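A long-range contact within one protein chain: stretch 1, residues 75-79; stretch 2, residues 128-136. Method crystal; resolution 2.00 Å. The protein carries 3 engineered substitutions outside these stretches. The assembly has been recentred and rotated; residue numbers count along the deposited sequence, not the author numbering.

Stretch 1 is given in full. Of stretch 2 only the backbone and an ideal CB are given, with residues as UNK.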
# COMPACT_ATOMS: atom_id res chain seq x y z
N LEU A 75 17.72 10.72 -5.39
CA LEU A 75 16.86 11.74 -5.93
C LEU A 75 17.71 12.83 -6.58
O LEU A 75 18.84 13.08 -6.14
CB LEU A 75 16.03 12.36 -4.82
CG LEU A 75 15.03 11.50 -4.04
CD1 LEU A 75 14.52 12.29 -2.85
CD2 LEU A 75 13.86 11.14 -4.92
N ASN A 76 17.15 13.46 -7.63
CA ASN A 76 17.83 14.50 -8.39
C ASN A 76 16.83 15.57 -8.87
O ASN A 76 15.81 15.25 -9.54
CB ASN A 76 18.57 13.87 -9.56
CG ASN A 76 19.49 14.86 -10.25
OD1 ASN A 76 19.08 15.94 -10.65
ND2 ASN A 76 20.75 14.50 -10.33
N ASP A 77 17.05 16.82 -8.49
CA ASP A 77 16.08 17.84 -8.87
C ASP A 77 16.53 18.66 -10.06
O ASP A 77 15.84 19.59 -10.44
CB ASP A 77 15.69 18.74 -7.71
CG ASP A 77 16.81 19.62 -7.25
OD1 ASP A 77 16.50 20.40 -6.33
OD2 ASP A 77 17.97 19.52 -7.73
N GLY A 78 17.63 18.26 -10.69
CA GLY A 78 18.18 18.96 -11.85
C GLY A 78 19.43 19.70 -11.42
O GLY A 78 20.30 19.98 -12.22
N LYS A 79 19.50 19.97 -10.12
CA LYS A 79 20.52 20.81 -9.53
C LYS A 79 21.30 20.01 -8.51
O LYS A 79 22.52 19.95 -8.58
CB LYS A 79 19.84 22.01 -8.85
CG LYS A 79 20.17 23.35 -9.49
CD LYS A 79 19.79 23.48 -10.95
CE LYS A 79 20.48 24.70 -11.55
NZ LYS A 79 19.84 25.20 -12.80
N UNK A 128 15.52 10.17 -20.68
CA UNK A 128 16.75 10.95 -20.96
C UNK A 128 16.93 12.09 -19.95
O UNK A 128 16.07 12.96 -19.77
CB UNK A 128 16.71 11.52 -22.38
N UNK A 129 18.07 12.05 -19.27
CA UNK A 129 18.40 13.03 -18.25
C UNK A 129 18.40 14.45 -18.82
O UNK A 129 17.91 15.37 -18.18
CB UNK A 129 19.76 12.71 -17.63
N UNK A 130 18.90 14.61 -20.04
CA UNK A 130 18.99 15.96 -20.62
C UNK A 130 17.60 16.47 -20.94
O UNK A 130 17.34 17.66 -20.79
CB UNK A 130 19.86 15.96 -21.88
N UNK A 131 16.69 15.57 -21.31
CA UNK A 131 15.32 15.98 -21.51
C UNK A 131 14.70 16.47 -20.20
O UNK A 131 13.90 17.42 -20.19
CB UNK A 131 14.50 14.82 -22.09
N UNK A 132 15.05 15.78 -19.12
CA UNK A 132 14.61 16.19 -17.78
C UNK A 132 15.09 17.61 -17.47
O UNK A 132 14.30 18.46 -17.06
CB UNK A 132 15.13 15.21 -16.72
N UNK A 133 16.39 17.85 -17.63
CA UNK A 133 16.93 19.20 -17.44
C UNK A 133 16.19 20.22 -18.29
O UNK A 133 15.65 21.19 -17.76
CB UNK A 133 18.42 19.23 -17.78
N UNK A 134 16.09 19.98 -19.59
CA UNK A 134 15.41 20.94 -20.46
C UNK A 134 14.07 21.36 -19.87
O UNK A 134 13.83 22.55 -19.70
CB UNK A 134 15.21 20.35 -21.85
N UNK A 135 13.24 20.40 -19.47
CA UNK A 135 11.93 20.79 -18.97
C UNK A 135 11.91 21.37 -17.55
O UNK A 135 10.90 21.92 -17.13
CB UNK A 135 11.01 19.57 -19.02
N UNK A 136 13.01 21.28 -16.82
CA UNK A 136 13.22 22.19 -15.70
C UNK A 136 13.55 23.59 -16.28
O UNK A 136 12.66 24.32 -16.74
CB UNK A 136 14.34 21.68 -14.78

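Stretch 1 leaves a strand at Asn76 and turns at Asp77 and Gly78. Asn76 OD1 accepts a hydrogen bond from Gly78 N at 2.7 Å, and Asp77 OD2 accepts one from Lys79 N at 2.9 Å. The turn therefore offers a polar amide, backbone carbonyls and the bare surface of a glycine. Stretch 2 approaches as a helix, and the closest CA atoms, those of Gly78 and 133, are 5.7 Å apart.

Position 128 lies just before the helix, with phi/psi of -89/122. Stretch 1 is out of reach. An N-cap favours Ser, Thr, Asp or Asn. The residue is Asn128, and its backbone O accepts the first helical bond, from the backbone N of 132.

Position 129 is helical, and its CA-to-CB bond points sideways. No atom of stretch 1 lies within 5.5 Å of the ideal CB, so a short side chain would not reach. A long one could meet the Asn76 amide, which offers both a donor and an acceptor. That amide is more than 7 Å from the ideal CB, so only a long side chain such as Lys, Arg or Tyr would reach it. The residue is Tyr129, chi1 t. Its OH donates a hydrogen bond to Asn76 OD1 at 3.0 Å, and that oxygen lies near the plane of the ring, at its edge. Asn76 OD1 thus receives both this hydroxyl and Gly78 N, linking the turn to the helix. Tyr129 OH is also 4.0 Å from Gly78 CA.

Positions 130 and 131 are out of reach of stretch 1. Both are helical and nothing visible selects a side chain, so many polar residues would serve. They are Asp130 and Glu131.

Position 132 points its CA-to-CB bond toward stretch 1, but the ideal CB has no neighbour there within 5.5 Å. The gap calls for a large side chain, such as Leu, Met, Phe or Tyr. The residue is Phe132, chi1 t. Its ring spans the gap and packs against the backbone of the turn: CZ is 3.6 Å from Asn76 O, and CE2 is 3.7 Å from Gly78 N. The approach is oblique.

Position 133 points sideways, though its CA is near Gly78. A branched or flexible aliphatic could bend back to the glycine; Leu, Ile or Met would suit. The residue is Leu133, chi1 m and chi2 t. Its CD2 comes to 3.7 Å from Gly78 O. A CB on Gly78 would lie 3.7 Å from this same CD2, but the backbone angles of Gly78 already call for glycine.

Positions 134 and 135 do not touch stretch 1, which gives no basis for choosing between polar or charged side chains. They are Arg134 and Asn135.

Position 136 again points toward stretch 1, with its ideal CB 5.1 Å from Asp77 O. A medium aliphatic such as Val, Ile or Leu could cover the turn, and a donor could also be tried there. The residue is Ile136, chi1 m. Its CG1 packs 3.9 Å from Asp77 O.

Stretch 2 (128-136) NYDEFLRNI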
# COMPACT_ATOMS: atom_id res chain seq x y z
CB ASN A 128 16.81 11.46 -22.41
CG ASN A 128 18.11 12.22 -22.71
OD1 ASN A 128 19.20 11.84 -22.25
ND2 ASN A 128 18.00 13.31 -23.46
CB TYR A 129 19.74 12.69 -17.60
CG TYR A 129 20.03 13.57 -16.42
CD1 TYR A 129 19.10 13.67 -15.39
CD2 TYR A 129 21.20 14.32 -16.34
CE1 TYR A 129 19.32 14.49 -14.31
CE2 TYR A 129 21.43 15.16 -15.26
CZ TYR A 129 20.48 15.24 -14.25
OH TYR A 129 20.67 16.06 -13.16
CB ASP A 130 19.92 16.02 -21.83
CG ASP A 130 21.18 15.22 -21.61
OD1 ASP A 130 22.16 15.80 -21.10
OD2 ASP A 130 21.17 13.99 -21.86
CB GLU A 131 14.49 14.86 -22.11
CG GLU A 131 13.11 15.32 -22.49
CD GLU A 131 12.19 14.19 -22.93
OE1 GLU A 131 11.00 14.30 -22.63
OE2 GLU A 131 12.61 13.20 -23.58
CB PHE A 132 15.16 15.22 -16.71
CG PHE A 132 14.90 15.64 -15.31
CD1 PHE A 132 13.60 15.83 -14.87
CD2 PHE A 132 15.94 15.82 -14.43
CE1 PHE A 132 13.36 16.18 -13.55
CE2 PHE A 132 15.70 16.19 -13.11
CZ PHE A 132 14.41 16.35 -12.67
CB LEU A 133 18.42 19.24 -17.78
CG LEU A 133 19.30 18.37 -16.89
CD1 LEU A 133 20.75 18.60 -17.27
CD2 LEU A 133 19.03 18.72 -15.44
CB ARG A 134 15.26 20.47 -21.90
CG ARG A 134 16.51 20.73 -22.72
CD ARG A 134 16.39 20.13 -24.11
NE ARG A 134 17.07 18.83 -24.22
CZ ARG A 134 16.51 17.67 -24.58
NH1 ARG A 134 17.26 16.57 -24.64
NH2 ARG A 134 15.21 17.56 -24.88
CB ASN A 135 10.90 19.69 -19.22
CG ASN A 135 10.63 18.84 -18.01
OD1 ASN A 135 10.96 17.66 -17.99
ND2 ASN A 135 10.02 19.44 -16.98
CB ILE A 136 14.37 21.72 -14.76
CG1 ILE A 136 13.89 20.80 -13.64
CG2 ILE A 136 15.05 22.91 -14.08
CD1 ILE A 136 13.42 19.43 -14.06
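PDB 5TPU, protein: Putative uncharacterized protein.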